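3',5'-nucleoside bisphosphate phosphatase (Chromobacterium violaceum, PDB 2YB1) hydrolyses nucleoside 3',5'-bisphosphates to the nucleoside 5'-phosphate and orthophosphate, using three manganese ions per subunit. Local coordinates at residues E101-R104 with Q105-A108; L158-K162 with P163-S167. One frame throughout, in Å; residues are numbered along the deposited sequence.

Overall arrangement
Following the chain from its N terminus, contact 1 comes first, a single turn-to-turn step within helix 99-112, and is complete before contact 2 begins. Contact 2 closes a compact loop at 158-167, between helices 150-156 and 173-182, so the two follow in series and neither nest nor cross. Their centres are nevertheless only about 11 Å apart, since the loop packs on the helix: Met106 CG rests 3.1 Å from Gly164 O, and Val166 packs against Met106 and Gln105. Contact 1 supplies Arg102 to the phosphate of AMP, while contact 2 lies beside that site; helix 134-143 meets both and begins with Arg134, which also binds the AMP and donates a hydrogen bond to the loop.

Contact 1 of 2, residues E101-R104 with Q105-A108; sequences ERAR and QMGA. With AMP (adenosine monophosphate), chain E.
Arg102 and Met106, one helical turn apart, show how a helix can carry a ligand-binding group and its packing partner together. Polar contacts to the nucleotide come from the Arg102 guanidinium, which grips the AMP phosphate by two bonds to separate oxygens: NH1 gives an almost straight bond to O3P of 2.8 Å (168°), with this oxygen lying at the guanidinium edge and in its plane, whereas NH2 reaches O1P at 2.9 Å through a more bent one. With CG turned anti to the backbone N and the chain extended as far as NE, the charged group is delivered well beyond the helix. The fork fixes its rotation, and Arg134, Arg99 and Thr135 also bind the nucleotide.

Sulfur packing covers one face of the Arg102 guanidinium: Met106 SD sits over its centre, 4.2 Å above the plane. Met106 bends at chi3 (-80°), which turns its CE back to Ala103, 3.8 Å from Ala103 CB; Phe137 of helix 134-143 touches both residues.

The backbone beneath is a regular alpha-helix, part of helix 99-112 in the PHP domain. Successive i to i+4 bonds join residues 101-104 to 105-108, among them Met106 N to Arg102 O at 2.9 Å and Gly107 N to Ala103 O at 3.0 Å.

On the exposed flank the side-chain contact is van der Waals. Glu101 and Gln105 run side by side in the same direction, their carboxylate and amide planes 32° apart, and Glu101 CG comes 3.8 Å from Gln105 NE2.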
loop_
_atom_site.group_PDB
_atom_site.type_symbol
_atom_site.label_atom_id
_atom_site.label_comp_id
_atom_site.label_asym_id
_atom_site.label_seq_id
_atom_site.Cartn_x
_atom_site.Cartn_y
_atom_site.Cartn_z
ATOM N N GLU A 101 7.334 19.030 1.329
ATOM C CA GLU A 101 7.058 20.231 0.547
ATOM C C GLU A 101 5.609 20.235 0.025
ATOM O O GLU A 101 4.883 21.218 0.164
ATOM C CB GLU A 101 8.056 20.299 -0.614
ATOM C CG GLU A 101 7.774 21.335 -1.686
ATOM C CD GLU A 101 8.764 21.232 -2.853
ATOM O OE1 GLU A 101 9.000 20.100 -3.354
ATOM O OE2 GLU A 101 9.298 22.285 -3.274
ATOM N N ARG A 102 5.198 19.124 -0.578
ATOM C CA ARG A 102 3.838 18.982 -1.082
ATOM C C ARG A 102 2.809 19.170 0.032
ATOM O O ARG A 102 1.747 19.779 -0.173
ATOM C CB ARG A 102 3.681 17.601 -1.711
ATOM C CG ARG A 102 2.264 17.183 -2.118
ATOM C CD ARG A 102 2.367 15.753 -2.683
ATOM N NE ARG A 102 1.100 15.126 -3.071
ATOM C CZ ARG A 102 0.469 14.200 -2.352
ATOM N NH1 ARG A 102 0.969 13.797 -1.179
ATOM N NH2 ARG A 102 -0.662 13.667 -2.811
ATOM N N ALA A 103 3.122 18.636 1.209
ATOM C CA ALA A 103 2.219 18.742 2.356
ATOM C C ALA A 103 2.047 20.174 2.860
ATOM O O ALA A 103 0.945 20.575 3.221
ATOM C CB ALA A 103 2.679 17.827 3.500
ATOM N N ARG A 104 3.132 20.942 2.912
ATOM C CA ARG A 104 3.017 22.339 3.332
ATOM C C ARG A 104 2.105 23.105 2.362
ATOM O O ARG A 104 1.303 23.948 2.763
ATOM C CB ARG A 104 4.399 22.994 3.426
ATOM C CG ARG A 104 5.338 22.307 4.413
ATOM C CD ARG A 104 6.652 23.078 4.560
ATOM N NE ARG A 104 7.666 22.268 5.234
ATOM C CZ ARG A 104 8.611 21.572 4.609
ATOM N NH1 ARG A 104 8.678 21.587 3.277
ATOM N NH2 ARG A 104 9.489 20.853 5.312
ATOM N N GLN A 105 2.230 22.785 1.083
ATOM C CA GLN A 105 1.403 23.367 0.035
ATOM C C GLN A 105 -0.073 22.937 0.149
ATOM O O GLN A 105 -0.982 23.748 -0.053
ATOM C CB GLN A 105 1.991 23.002 -1.342
ATOM C CG GLN A 105 3.354 23.659 -1.601
ATOM C CD GLN A 105 4.097 23.090 -2.804
ATOM O OE1 GLN A 105 3.665 22.116 -3.417
ATOM N NE2 GLN A 105 5.232 23.697 -3.135
ATOM N N MET A 106 -0.308 21.669 0.479
ATOM C CA MET A 106 -1.668 21.180 0.700
ATOM C C MET A 106 -2.318 21.968 1.835
ATOM O O MET A 106 -3.483 22.368 1.746
ATOM C CB MET A 106 -1.673 19.676 1.017
ATOM C CG MET A 106 -1.258 18.765 -0.164
ATOM S SD MET A 106 -1.503 17.004 0.225
ATOM C CE MET A 106 -0.068 16.622 1.206
ATOM N N GLY A 107 -1.551 22.210 2.894
ATOM C CA GLY A 107 -2.049 22.976 4.021
ATOM C C GLY A 107 -2.430 24.384 3.600
ATOM O O GLY A 107 -3.498 24.878 3.956
ATOM N N ALA A 108 -1.546 25.030 2.842
ATOM C CA ALA A 108 -1.766 26.395 2.369
ATOM C C ALA A 108 -2.942 26.478 1.393
ATOM O O ALA A 108 -3.707 27.442 1.402
ATOM C CB ALA A 108 -0.493 26.948 1.740
HETATM P P AMP E . -0.661 10.476 -0.572
HETATM O O1P AMP E . -1.305 11.000 -1.839
HETATM O O2P AMP E . 0.258 9.336 -0.955
HETATM O O3P AMP E . -0.083 11.621 0.221
HETATM O "O5'" AMP E . -1.931 9.893 0.193
HETATM C "C5'" AMP E . -2.659 8.801 -0.342
HETATM C "C4'" AMP E . -3.337 8.002 0.740
HETATM O "O4'" AMP E . -4.564 8.661 1.126
HETATM C "C3'" AMP E . -3.777 6.600 0.342
HETATM O "O3'" AMP E . -2.723 5.652 0.433
HETATM C "C2'" AMP E . -4.936 6.311 1.293
HETATM O "O2'" AMP E . -4.449 5.849 2.547
HETATM C "C1'" AMP E . -5.540 7.702 1.491
HETATM N N9 AMP E . -6.732 7.905 0.648
HETATM C C8 AMP E . -6.745 8.324 -0.635
HETATM N N7 AMP E . -8.025 8.381 -1.103
HETATM C C5 AMP E . -8.844 7.980 -0.110
HETATM C C6 AMP E . -10.303 7.805 0.077
HETATM N N6 AMP E . -11.170 8.070 -0.929
HETATM N N1 AMP E . -10.737 7.372 1.286
HETATM C C2 AMP E . -9.890 7.098 2.300
HETATM N N3 AMP E . -8.553 7.232 2.200
HETATM C C4 AMP E . -7.987 7.665 1.042
#

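Contact 2 of 2, residues L158-K162 with P163-S167; sequences LTPGK and PGYVS
Pro160 lies over one face of the Tyr165 ring, an example of a proline and an aromatic residue packing within a single loop. Pro160 CD stands 3.9 Å from the centroid of the Tyr165 ring and only 6° off the normal, a well-centred CH-pi contact, and Pro160 CG reaches 3.8 Å from Tyr165 CE2. Tyr165 CG is anti to its own backbone N (chi1 -171°), which lays the ring against Pro160. Leu158 O lies at the ring edge, near its plane. Tyr165 CB also presses on Thr159 O at 3.2 Å.

Two consecutive type II beta turns, Thr159 to Lys162 and Lys162 to Tyr165, shape the backbone, with Gly161 and Gly164 at their third positions. Tyr165 N closes the second with a long 3.3 Å bond to Lys162 O, and Leu158 N binds Pro163 O at 3.0 Å across the loop. A water bridges the loop, donating to both Lys162 O and Tyr165 O.

The looser side is at exposed Gly161 and Lys162, where the lysine side chain leads away from the 163-167 segment.

Inward, Leu158 packs on Phe137 and Leu141 of helix 134-143, and its carbonyl accepts a hydrogen bond from the substrate-binding Arg134; Gly164 N bonds Ser109 OG, fastening the loop to helix 99-112.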
loop_
_atom_site.group_PDB
_atom_site.type_symbol
_atom_site.label_atom_id
_atom_site.label_comp_id
_atom_site.label_asym_id
_atom_site.label_seq_id
_atom_site.Cartn_x
_atom_site.Cartn_y
_atom_site.Cartn_z
ATOM N N LEU A 158 -8.752 17.251 -1.088
ATOM C CA LEU A 158 -7.635 16.318 -1.186
ATOM C C LEU A 158 -7.766 15.394 -2.388
ATOM O O LEU A 158 -7.165 14.328 -2.417
ATOM C CB LEU A 158 -7.532 15.484 0.095
ATOM C CG LEU A 158 -7.372 16.307 1.381
ATOM C CD1 LEU A 158 -7.365 15.389 2.622
ATOM C CD2 LEU A 158 -6.097 17.126 1.305
ATOM N N THR A 159 -8.540 15.824 -3.379
ATOM C CA THR A 159 -8.640 15.119 -4.652
ATOM C C THR A 159 -8.613 16.155 -5.779
ATOM O O THR A 159 -8.932 17.327 -5.545
ATOM C CB THR A 159 -9.937 14.290 -4.743
ATOM O OG1 THR A 159 -11.060 15.121 -4.420
ATOM C CG2 THR A 159 -9.894 13.116 -3.772
ATOM N N PRO A 160 -8.256 15.727 -7.006
ATOM C CA PRO A 160 -8.091 16.676 -8.116
ATOM C C PRO A 160 -9.283 17.617 -8.265
ATOM O O PRO A 160 -10.431 17.178 -8.227
ATOM C CB PRO A 160 -7.975 15.762 -9.341
ATOM C CG PRO A 160 -7.395 14.492 -8.798
ATOM C CD PRO A 160 -7.974 14.338 -7.415
ATOM N N GLY A 161 -9.001 18.907 -8.413
ATOM C CA GLY A 161 -10.033 19.917 -8.534
ATOM C C GLY A 161 -10.570 20.453 -7.221
ATOM O O GLY A 161 -11.364 21.387 -7.224
ATOM N N LYS A 162 -10.152 19.867 -6.096
ATOM C CA LYS A 162 -10.649 20.291 -4.780
ATOM C C LYS A 162 -9.514 20.859 -3.939
ATOM O O LYS A 162 -8.359 20.486 -4.117
ATOM C CB LYS A 162 -11.287 19.119 -4.018
ATOM C CG LYS A 162 -12.338 18.319 -4.775
ATOM C CD LYS A 162 -13.662 19.038 -4.823
ATOM C CE LYS A 162 -14.686 18.223 -5.605
ATOM N NZ LYS A 162 -15.874 19.050 -5.968
ATOM N N PRO A 163 -9.846 21.759 -3.006
ATOM C CA PRO A 163 -8.823 22.348 -2.136
ATOM C C PRO A 163 -8.011 21.273 -1.413
ATOM O O PRO A 163 -8.541 20.227 -1.008
ATOM C CB PRO A 163 -9.645 23.185 -1.146
ATOM C CG PRO A 163 -10.891 23.553 -1.928
ATOM C CD PRO A 163 -11.186 22.329 -2.758
ATOM N N GLY A 164 -6.715 21.516 -1.282
ATOM C CA GLY A 164 -5.856 20.591 -0.571
ATOM C C GLY A 164 -5.139 19.595 -1.467
ATOM O O GLY A 164 -4.199 18.945 -1.017
ATOM N N TYR A 165 -5.588 19.450 -2.714
ATOM C CA TYR A 165 -4.908 18.562 -3.654
ATOM C C TYR A 165 -3.802 19.283 -4.418
ATOM O O TYR A 165 -3.999 20.368 -4.961
ATOM C CB TYR A 165 -5.884 17.909 -4.643
ATOM C CG TYR A 165 -5.218 16.837 -5.477
ATOM C CD1 TYR A 165 -4.995 15.567 -4.955
ATOM C CD2 TYR A 165 -4.776 17.103 -6.770
ATOM C CE1 TYR A 165 -4.372 14.574 -5.713
ATOM C CE2 TYR A 165 -4.152 16.116 -7.535
ATOM C CZ TYR A 165 -3.957 14.859 -6.997
ATOM O OH TYR A 165 -3.339 13.878 -7.740
ATOM N N VAL A 166 -2.620 18.687 -4.425
ATOM C CA VAL A 166 -1.480 19.245 -5.133
ATOM C C VAL A 166 -0.944 18.128 -6.023
ATOM O O VAL A 166 -0.519 17.094 -5.528
ATOM C CB VAL A 166 -0.385 19.732 -4.145
ATOM C CG1 VAL A 166 0.866 20.210 -4.899
ATOM C CG2 VAL A 166 -0.936 20.839 -3.226
ATOM N N SER A 167 -1.019 18.309 -7.338
ATOM C CA SER A 167 -0.543 17.273 -8.247
ATOM C C SER A 167 0.934 17.042 -7.995
ATOM O O SER A 167 1.667 17.970 -7.637
ATOM C CB SER A 167 -0.776 17.670 -9.707
ATOM O OG SER A 167 -2.151 17.928 -9.929
HETATM O O HOH W 1 -6.161 21.918 -5.653
#